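Local structure of beta-ketoacyl-[acyl-carrier-protein] synthase FabY (Pseudomonas aeruginosa, 4CW4) at residues V167-T175 / G360-Q368; G227-F238 / K254-T265. The protein catalyses the condensation of acetyl-CoA with malonyl-ACP to give acetoacetyl-ACP, the primer that starts bacterial fatty acid synthesis. One frame throughout, in Å; residues are numbered along the deposited sequence.

Interaction 1: residues V167-T175 / G360-Q368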
loop_
_atom_site.group_PDB
_atom_site.type_symbol
_atom_site.label_atom_id
_atom_site.label_comp_id
_atom_site.label_asym_id
_atom_site.label_seq_id
_atom_site.Cartn_x
_atom_site.Cartn_y
_atom_site.Cartn_z
ATOM N N VAL A 167 -6.385 2.017 -26.692
ATOM C CA VAL A 167 -5.132 1.292 -26.479
ATOM C C VAL A 167 -5.352 -0.171 -26.832
ATOM O O VAL A 167 -6.351 -0.762 -26.416
ATOM C CB VAL A 167 -4.716 1.428 -24.992
ATOM C CG1 VAL A 167 -3.577 0.483 -24.619
ATOM C CG2 VAL A 167 -4.342 2.879 -24.707
ATOM N N LYS A 168 -4.434 -0.755 -27.599
ATOM C CA LYS A 168 -4.615 -2.127 -28.077
ATOM C C LYS A 168 -3.506 -3.073 -27.626
ATOM O O LYS A 168 -3.535 -4.235 -28.008
ATOM C CB LYS A 168 -4.669 -2.195 -29.619
ATOM C CG LYS A 168 -5.567 -1.166 -30.320
ATOM C CD LYS A 168 -7.032 -1.387 -30.075
ATOM C CE LYS A 168 -7.874 -0.344 -30.823
ATOM N NZ LYS A 168 -9.297 -0.509 -30.493
ATOM N N SER A 169 -2.529 -2.574 -26.863
ATOM C CA SER A 169 -1.307 -3.323 -26.580
ATOM C C SER A 169 -0.973 -3.399 -25.094
ATOM O O SER A 169 -1.391 -2.562 -24.323
ATOM C CB SER A 169 -0.137 -2.713 -27.349
ATOM O OG SER A 169 -0.155 -1.301 -27.254
ATOM N N ALA A 170 -0.228 -4.428 -24.718
ATOM C CA ALA A 170 0.187 -4.650 -23.328
ATOM C C ALA A 170 1.336 -5.637 -23.255
ATOM O O ALA A 170 1.524 -6.441 -24.175
ATOM C CB ALA A 170 -0.970 -5.174 -22.509
ATOM N N GLY A 171 2.080 -5.583 -22.150
ATOM C CA GLY A 171 3.063 -6.611 -21.828
ATOM C C GLY A 171 2.391 -7.760 -21.110
ATOM O O GLY A 171 1.973 -7.625 -19.969
ATOM N N GLN A 172 2.294 -8.889 -21.807
ATOM C CA GLN A 172 1.505 -10.052 -21.390
ATOM C C GLN A 172 2.388 -11.255 -21.164
ATOM O O GLN A 172 3.327 -11.468 -21.935
ATOM C CB GLN A 172 0.497 -10.382 -22.499
ATOM C CG GLN A 172 -0.548 -9.290 -22.710
ATOM C CD GLN A 172 -1.125 -9.310 -24.104
ATOM O OE1 GLN A 172 -2.067 -10.052 -24.389
ATOM N NE2 GLN A 172 -0.575 -8.488 -24.984
ATOM N N LEU A 173 2.100 -12.053 -20.139
ATOM C CA LEU A 173 2.799 -13.326 -19.998
ATOM C C LEU A 173 2.756 -14.124 -21.295
ATOM O O LEU A 173 1.823 -13.976 -22.087
ATOM C CB LEU A 173 2.195 -14.169 -18.869
ATOM C CG LEU A 173 2.292 -13.609 -17.445
ATOM C CD1 LEU A 173 1.896 -14.635 -16.386
ATOM C CD2 LEU A 173 3.677 -13.068 -17.160
ATOM N N PRO A 174 3.776 -14.971 -21.527
ATOM C CA PRO A 174 3.793 -15.748 -22.770
ATOM C C PRO A 174 2.474 -16.494 -23.039
ATOM O O PRO A 174 1.918 -17.150 -22.149
ATOM C CB PRO A 174 4.948 -16.725 -22.559
ATOM C CG PRO A 174 5.881 -15.989 -21.624
ATOM C CD PRO A 174 4.949 -15.272 -20.684
ATOM N N THR A 175 1.990 -16.392 -24.272
ATOM C CA THR A 175 0.678 -16.942 -24.600
ATOM C C THR A 175 0.672 -18.437 -24.341
ATOM O O THR A 175 1.527 -19.174 -24.861
ATOM C CB THR A 175 0.332 -16.687 -26.046
ATOM O OG1 THR A 175 0.469 -15.295 -26.331
ATOM C CG2 THR A 175 -1.096 -17.160 -26.368
ATOM N N GLY A 360 3.639 7.463 -24.992
ATOM C CA GLY A 360 3.014 6.973 -23.771
ATOM C C GLY A 360 3.474 5.570 -23.428
ATOM O O GLY A 360 3.998 4.838 -24.282
ATOM N N PHE A 361 3.264 5.186 -22.174
ATOM C CA PHE A 361 3.724 3.895 -21.723
ATOM C C PHE A 361 2.755 2.778 -22.108
ATOM O O PHE A 361 1.621 3.024 -22.538
ATOM C CB PHE A 361 4.132 3.912 -20.226
ATOM C CG PHE A 361 3.009 3.848 -19.206
ATOM C CD1 PHE A 361 2.495 2.638 -18.782
ATOM C CD2 PHE A 361 2.594 4.991 -18.566
ATOM C CE1 PHE A 361 1.543 2.561 -17.799
ATOM C CE2 PHE A 361 1.618 4.924 -17.561
ATOM C CZ PHE A 361 1.103 3.700 -17.192
ATOM N N THR A 362 3.234 1.548 -21.978
ATOM C CA THR A 362 2.456 0.351 -22.215
ATOM C C THR A 362 2.281 -0.405 -20.909
ATOM O O THR A 362 3.254 -0.735 -20.237
ATOM C CB THR A 362 3.188 -0.543 -23.225
ATOM O OG1 THR A 362 3.180 0.101 -24.504
ATOM C CG2 THR A 362 2.535 -1.921 -23.343
ATOM N N LEU A 363 1.033 -0.687 -20.569
ATOM C CA LEU A 363 0.695 -1.399 -19.357
ATOM C C LEU A 363 1.109 -2.868 -19.467
ATOM O O LEU A 363 0.959 -3.479 -20.519
ATOM C CB LEU A 363 -0.811 -1.285 -19.156
ATOM C CG LEU A 363 -1.398 -1.739 -17.843
ATOM C CD1 LEU A 363 -0.885 -0.887 -16.711
ATOM C CD2 LEU A 363 -2.901 -1.659 -17.932
ATOM N N ALA A 364 1.612 -3.439 -18.373
ATOM C CA ALA A 364 2.090 -4.808 -18.357
ATOM C C ALA A 364 1.802 -5.486 -17.023
ATOM O O ALA A 364 1.600 -4.831 -16.000
ATOM C CB ALA A 364 3.570 -4.848 -18.627
ATOM N N GLU A 365 1.833 -6.811 -17.052
ATOM C CA GLU A 365 1.740 -7.620 -15.838
ATOM C C GLU A 365 3.071 -8.306 -15.548
ATOM O O GLU A 365 3.766 -8.774 -16.448
ATOM C CB GLU A 365 0.651 -8.683 -15.994
ATOM C CG GLU A 365 0.876 -9.676 -17.125
ATOM C CD GLU A 365 -0.279 -10.645 -17.352
ATOM O OE1 GLU A 365 -1.342 -10.536 -16.686
ATOM O OE2 GLU A 365 -0.128 -11.514 -18.227
ATOM N N SER A 366 3.415 -8.386 -14.269
ATOM C CA SER A 366 4.652 -9.030 -13.844
ATOM C C SER A 366 4.595 -9.336 -12.379
ATOM O O SER A 366 4.044 -8.556 -11.597
ATOM C CB SER A 366 5.842 -8.109 -14.068
ATOM O OG SER A 366 7.064 -8.771 -13.744
ATOM N N SER A 367 5.169 -10.467 -11.996
ATOM C CA SER A 367 5.458 -10.723 -10.589
ATOM C C SER A 367 6.883 -11.209 -10.512
ATOM O O SER A 367 7.277 -12.120 -11.233
ATOM C CB SER A 367 4.518 -11.746 -9.953
ATOM O OG SER A 367 4.828 -11.890 -8.572
ATOM N N GLN A 368 7.652 -10.606 -9.611
ATOM C CA GLN A 368 9.090 -10.835 -9.495
ATOM C C GLN A 368 9.470 -10.806 -8.029
ATOM O O GLN A 368 8.959 -9.971 -7.294
ATOM C CB GLN A 368 9.858 -9.714 -10.195
ATOM C CG GLN A 368 9.588 -9.526 -11.671
ATOM C CD GLN A 368 10.352 -10.488 -12.535
ATOM O OE1 GLN A 368 10.535 -11.652 -12.180
ATOM N NE2 GLN A 368 10.797 -10.013 -13.687
HETATM O O HOH W 1 -1.030 -0.362 -22.539
HETATM O O HOH W 2 0.019 0.918 -24.935
#
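Glu365 holds CG between its backbone N and carbonyl carbon (chi1 61°) and then runs out straight, so that its carboxylate reaches the backbone of Leu173. Thr362 turns OG1 beside its backbone N (chi1 -68°), which leaves the methyl CG2 anti to that N and lays it against Ala170 CA, 3.6 Å away. The chains run in nearly the same direction and join strand 169-171 to the residues leading into strand 366-374 of the ketosynthase core in a single parallel beta bridge: Gly171 N donates to Leu363 O at 2.9 Å, and Glu365 N to Gly171 O at 3.0 Å. Glycine suits the centre because, without a side chain, Gly171 CA can come within 4.0 Å of Ala364 CA, where alanine adds only a methyl. Beyond the bridge, Leu173 N gives Glu365 OE2 an almost straight bond (3.0 Å, 170°) on the anti lone pair, while Leu173 CG packs 3.3 Å from the same oxygen, the two side chains crossing at about a right angle. At the other end a water donates to Ser169 O and accepts from Leu363 N, spanning the chains where they part. Arg190 forms a salt bridge with Glu365 OE1, and Tyr98 OH is hydrogen-bonded to OE2. The buried carboxylate is therefore gripped at both oxygens by a cation, a hydroxyl and a peptide N-H, which probably favours its ionised form and fixes its rotation.

Interaction 2: residues G227-F238 / K254-T265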
loop_
_atom_site.group_PDB
_atom_site.type_symbol
_atom_site.label_atom_id
_atom_site.label_comp_id
_atom_site.label_asym_id
_atom_site.label_seq_id
_atom_site.Cartn_x
_atom_site.Cartn_y
_atom_site.Cartn_z
ATOM N N GLY A 227 3.447 -6.622 -2.714
ATOM C CA GLY A 227 2.210 -5.872 -2.883
ATOM C C GLY A 227 1.957 -5.468 -4.323
ATOM O O GLY A 227 2.663 -5.895 -5.239
ATOM N N SER A 228 0.910 -4.672 -4.514
ATOM C CA SER A 228 0.554 -4.091 -5.819
ATOM C C SER A 228 0.221 -2.623 -5.582
ATOM O O SER A 228 -0.076 -2.234 -4.444
ATOM C CB SER A 228 -0.673 -4.791 -6.410
ATOM O OG SER A 228 -1.809 -4.635 -5.556
ATOM N N ILE A 229 0.280 -1.792 -6.620
ATOM C CA ILE A 229 -0.209 -0.422 -6.462
ATOM C C ILE A 229 -1.687 -0.240 -6.756
ATOM O O ILE A 229 -2.285 0.693 -6.238
ATOM C CB ILE A 229 0.588 0.661 -7.240
ATOM C CG1 ILE A 229 0.432 0.544 -8.763
ATOM C CG2 ILE A 229 2.048 0.645 -6.809
ATOM C CD1 ILE A 229 1.106 1.726 -9.507
ATOM N N MET A 230 -2.282 -1.095 -7.589
ATOM C CA MET A 230 -3.698 -0.913 -7.947
ATOM C C MET A 230 -4.692 -1.511 -6.957
ATOM O O MET A 230 -5.865 -1.138 -6.987
ATOM C CB MET A 230 -4.010 -1.506 -9.324
ATOM C CG MET A 230 -3.168 -0.988 -10.483
ATOM S SD MET A 230 -3.278 0.790 -10.764
ATOM C CE MET A 230 -5.021 0.941 -11.016
ATOM N N SER A 231 -4.211 -2.394 -6.076
ATOM C CA SER A 231 -5.017 -3.452 -5.445
ATOM C C SER A 231 -5.327 -4.473 -6.546
ATOM O O SER A 231 -5.050 -4.223 -7.723
ATOM C CB SER A 231 -6.316 -2.927 -4.807
ATOM O OG SER A 231 -6.061 -1.846 -3.914
ATOM N N GLN A 232 -5.875 -5.627 -6.184
ATOM C CA GLN A 232 -6.278 -6.614 -7.181
ATOM C C GLN A 232 -7.665 -6.215 -7.666
ATOM O O GLN A 232 -8.642 -6.326 -6.921
ATOM C CB GLN A 232 -6.263 -8.039 -6.614
ATOM C CG GLN A 232 -4.846 -8.608 -6.355
ATOM C CD GLN A 232 -4.156 -7.934 -5.185
ATOM O OE1 GLN A 232 -3.125 -7.280 -5.348
ATOM N NE2 GLN A 232 -4.704 -8.114 -4.002
ATOM N N LEU A 233 -7.738 -5.729 -8.907
ATOM C CA LEU A 233 -8.943 -5.078 -9.414
ATOM C C LEU A 233 -9.768 -5.990 -10.307
ATOM O O LEU A 233 -10.761 -5.538 -10.892
ATOM C CB LEU A 233 -8.582 -3.792 -10.171
ATOM C CG LEU A 233 -8.035 -2.648 -9.301
ATOM C CD1 LEU A 233 -7.732 -1.423 -10.129
ATOM C CD2 LEU A 233 -8.987 -2.272 -8.186
ATOM N N ASP A 234 -9.395 -7.263 -10.397
ATOM C CA ASP A 234 -10.196 -8.200 -11.185
ATOM C C ASP A 234 -11.456 -8.660 -10.425
ATOM O O ASP A 234 -11.689 -8.246 -9.286
ATOM C CB ASP A 234 -9.375 -9.345 -11.788
ATOM C CG ASP A 234 -8.301 -9.915 -10.873
ATOM O OD1 ASP A 234 -7.813 -9.232 -9.944
ATOM O OD2 ASP A 234 -7.895 -11.071 -11.170
ATOM N N ASP A 235 -12.271 -9.484 -11.085
ATOM C CA ASP A 235 -13.574 -9.879 -10.554
ATOM C C ASP A 235 -13.453 -10.532 -9.172
ATOM O O ASP A 235 -14.288 -10.306 -8.302
ATOM C CB ASP A 235 -14.289 -10.840 -11.517
ATOM C CG ASP A 235 -14.698 -10.179 -12.842
ATOM O OD1 ASP A 235 -14.720 -8.933 -12.948
ATOM O OD2 ASP A 235 -15.024 -10.924 -13.790
ATOM N N ASN A 236 -12.401 -11.312 -8.962
ATOM C CA ASN A 236 -12.205 -12.032 -7.704
ATOM C C ASN A 236 -11.699 -11.160 -6.562
ATOM O O ASN A 236 -11.606 -11.627 -5.428
ATOM C CB ASN A 236 -11.224 -13.203 -7.883
ATOM C CG ASN A 236 -11.856 -14.388 -8.545
ATOM O OD1 ASN A 236 -13.074 -14.560 -8.515
ATOM N ND2 ASN A 236 -11.032 -15.230 -9.125
ATOM N N GLY A 237 -11.344 -9.911 -6.863
ATOM C CA GLY A 237 -10.903 -8.960 -5.854
ATOM C C GLY A 237 -11.783 -7.726 -5.828
ATOM O O GLY A 237 -13.037 -7.832 -5.795
ATOM N N PHE A 238 -11.152 -6.550 -5.830
ATOM C CA PHE A 238 -11.896 -5.295 -5.707
ATOM C C PHE A 238 -12.766 -4.997 -6.938
ATOM O O PHE A 238 -13.662 -4.156 -6.863
ATOM C CB PHE A 238 -10.988 -4.091 -5.443
ATOM C CG PHE A 238 -10.542 -3.918 -4.002
ATOM C CD1 PHE A 238 -10.794 -4.876 -3.029
ATOM C CD2 PHE A 238 -9.860 -2.772 -3.633
ATOM C CE1 PHE A 238 -10.368 -4.702 -1.710
ATOM C CE2 PHE A 238 -9.434 -2.594 -2.313
ATOM C CZ PHE A 238 -9.690 -3.560 -1.355
ATOM N N LYS A 254 -15.152 -13.204 -0.374
ATOM C CA LYS A 254 -13.695 -13.163 -0.587
ATOM C C LYS A 254 -13.198 -11.949 -1.394
ATOM O O LYS A 254 -12.007 -11.653 -1.402
ATOM C CB LYS A 254 -13.228 -14.456 -1.256
ATOM C CG LYS A 254 -13.215 -15.669 -0.338
ATOM C CD LYS A 254 -12.843 -16.917 -1.125
ATOM C CE LYS A 254 -12.784 -18.168 -0.257
ATOM N NZ LYS A 254 -12.499 -19.375 -1.091
ATOM N N GLN A 255 -14.100 -11.228 -2.056
ATOM C CA GLN A 255 -13.673 -10.148 -2.946
ATOM C C GLN A 255 -12.954 -9.031 -2.188
ATOM O O GLN A 255 -11.933 -8.518 -2.655
ATOM C CB GLN A 255 -14.872 -9.619 -3.739
ATOM C CG GLN A 255 -15.163 -10.487 -4.954
ATOM C CD GLN A 255 -16.606 -10.491 -5.373
ATOM O OE1 GLN A 255 -17.460 -9.815 -4.797
ATOM N NE2 GLN A 255 -16.897 -11.278 -6.384
ATOM N N LEU A 256 -13.468 -8.657 -1.015
ATOM C CA LEU A 256 -12.824 -7.601 -0.247
ATOM C C LEU A 256 -11.443 -8.066 0.283
ATOM O O LEU A 256 -10.437 -7.438 -0.038
ATOM C CB LEU A 256 -13.741 -7.062 0.874
ATOM C CG LEU A 256 -13.147 -5.884 1.674
ATOM C CD1 LEU A 256 -14.189 -4.850 2.143
ATOM C CD2 LEU A 256 -12.448 -6.421 2.884
ATOM N N PRO A 257 -11.382 -9.169 1.065
ATOM C CA PRO A 257 -10.057 -9.472 1.623
ATOM C C PRO A 257 -8.999 -9.782 0.562
ATOM O O PRO A 257 -7.856 -9.330 0.724
ATOM C CB PRO A 257 -10.321 -10.656 2.565
ATOM C CG PRO A 257 -11.630 -11.217 2.132
ATOM C CD PRO A 257 -12.419 -10.067 1.600
ATOM N N LEU A 258 -9.373 -10.457 -0.526
ATOM C CA LEU A 258 -8.375 -10.828 -1.515
ATOM C C LEU A 258 -8.004 -9.659 -2.442
ATOM O O LEU A 258 -7.041 -9.738 -3.195
ATOM C CB LEU A 258 -8.826 -12.048 -2.321
ATOM C CG LEU A 258 -9.026 -13.340 -1.517
ATOM C CD1 LEU A 258 -9.287 -14.514 -2.474
ATOM C CD2 LEU A 258 -7.842 -13.632 -0.622
ATOM N N GLY A 259 -8.744 -8.563 -2.369
ATOM C CA GLY A 259 -8.402 -7.389 -3.144
ATOM C C GLY A 259 -7.330 -6.507 -2.539
ATOM O O GLY A 259 -6.684 -5.761 -3.274
ATOM N N PHE A 260 -7.126 -6.585 -1.224
ATOM C CA PHE A 260 -6.190 -5.681 -0.555
ATOM C C PHE A 260 -4.804 -5.727 -1.185
ATOM O O PHE A 260 -4.287 -6.802 -1.528
ATOM C CB PHE A 260 -6.028 -6.028 0.918
ATOM C CG PHE A 260 -7.207 -5.665 1.751
ATOM C CD1 PHE A 260 -7.592 -4.341 1.891
ATOM C CD2 PHE A 260 -7.960 -6.628 2.368
ATOM C CE1 PHE A 260 -8.677 -3.999 2.639
ATOM C CE2 PHE A 260 -9.052 -6.271 3.119
ATOM C CZ PHE A 260 -9.400 -4.955 3.256
ATOM N N ASN A 261 -4.180 -4.559 -1.286
ATOM C CA ASN A 261 -2.872 -4.455 -1.947
ATOM C C ASN A 261 -1.752 -5.184 -1.223
ATOM O O ASN A 261 -0.689 -5.390 -1.802
ATOM C CB ASN A 261 -2.510 -2.995 -2.261
ATOM C CG ASN A 261 -1.734 -2.328 -1.159
ATOM O OD1 ASN A 261 -2.055 -2.436 0.024
ATOM N ND2 ASN A 261 -0.694 -1.610 -1.558
ATOM N N SER A 262 -1.994 -5.580 0.027
ATOM C CA SER A 262 -1.016 -6.373 0.779
ATOM C C SER A 262 -1.071 -7.864 0.504
ATOM O O SER A 262 -0.194 -8.608 0.937
ATOM C CB SER A 262 -1.200 -6.152 2.281
ATOM O OG SER A 262 -2.500 -6.584 2.691
ATOM N N MET A 263 -2.102 -8.315 -0.200
ATOM C CA MET A 263 -2.311 -9.746 -0.338
ATOM C C MET A 263 -1.220 -10.510 -1.091
ATOM O O MET A 263 -0.993 -11.675 -0.775
ATOM C CB MET A 263 -3.708 -10.038 -0.884
ATOM C CG MET A 263 -4.752 -9.785 0.181
ATOM S SD MET A 263 -4.841 -11.190 1.344
ATOM C CE MET A 263 -5.428 -10.391 2.836
ATOM N N PRO A 264 -0.519 -9.875 -2.058
ATOM C CA PRO A 264 0.627 -10.586 -2.642
ATOM C C PRO A 264 1.679 -10.954 -1.588
ATOM O O PRO A 264 2.311 -11.989 -1.697
ATOM C CB PRO A 264 1.182 -9.578 -3.655
ATOM C CG PRO A 264 -0.046 -8.843 -4.113
ATOM C CD PRO A 264 -0.843 -8.663 -2.827
ATOM N N THR A 265 1.834 -10.109 -0.578
ATOM C CA THR A 265 2.720 -10.336 0.559
ATOM C C THR A 265 2.106 -11.346 1.537
ATOM O O THR A 265 2.747 -12.315 1.949
ATOM C CB THR A 265 2.913 -8.999 1.317
ATOM O OG1 THR A 265 3.270 -7.992 0.365
ATOM C CG2 THR A 265 3.970 -9.139 2.407
HETATM O O HOH W 3 -5.774 -2.168 -1.222
HETATM O O HOH W 4 -15.537 -13.733 -7.464
#
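The loop after strand 222-225, in the N-terminal half of the thiolase-like fold, lies along residues 254-265 at the dimer interface. Gln232 makes three of the five hydrogen bonds between the segments. Its side chain, folded at chi2 (70°), brings NE2 to Phe260 O (2.8 Å) and Leu258 O (3.0 Å), both near the amide plane; glutamine suits the place because the same amide donates through NE2 and accepts through OE1, from Ser228 OG. Met263 N reaches Phe260 O from the opposite face of that carbonyl, closing a type I turn, and Gln232 N bonds to Gly259 O. The ketosynthase loop then makes a type I turn, Asp234 to Gly237, leading into helix 238-243 with Gly237 as N-cap. Two glycines, Gly237 and Gly259, let the backbones meet with their CA atoms 4.0 Å apart. The Phe238 ring lies with one face over Gly259 C and points its edge at the face of Phe260 in a T-shaped pair (centroids 5.7 Å apart, planes at 73°); Phe260 also packs on Met230 of the second subunit. At the other end Ser228 N donates to Asn261 O (3.2 Å) and Asn261 ND2 to Ser228 O (3.0 Å), while Asn261 OD1 is hydrogen-bonded to Thr283 of the second subunit.

Both segments of interaction 2 fall between those of interaction 1 in the sequence, yet the two contacts do not touch: their centres are 19 Å apart and their nearest atoms about 7 Å. Helix 190-204 connects them, since Arg190 pairs through its side chain with Glu365 and through its backbone N with Asp234. Helix 319-327 likewise packs against Leu363 and against Met230. Interaction 1 lies nearer the active site, the side chains of Ala364 and His477 (predicted catalytic) being about 6 Å apart and those of Leu363 and Cys286 (inferred catalytic) about 7 Å; the side chains of Ser228 and Cys286 are about 11 Å apart. Interaction 2 instead faces the second subunit.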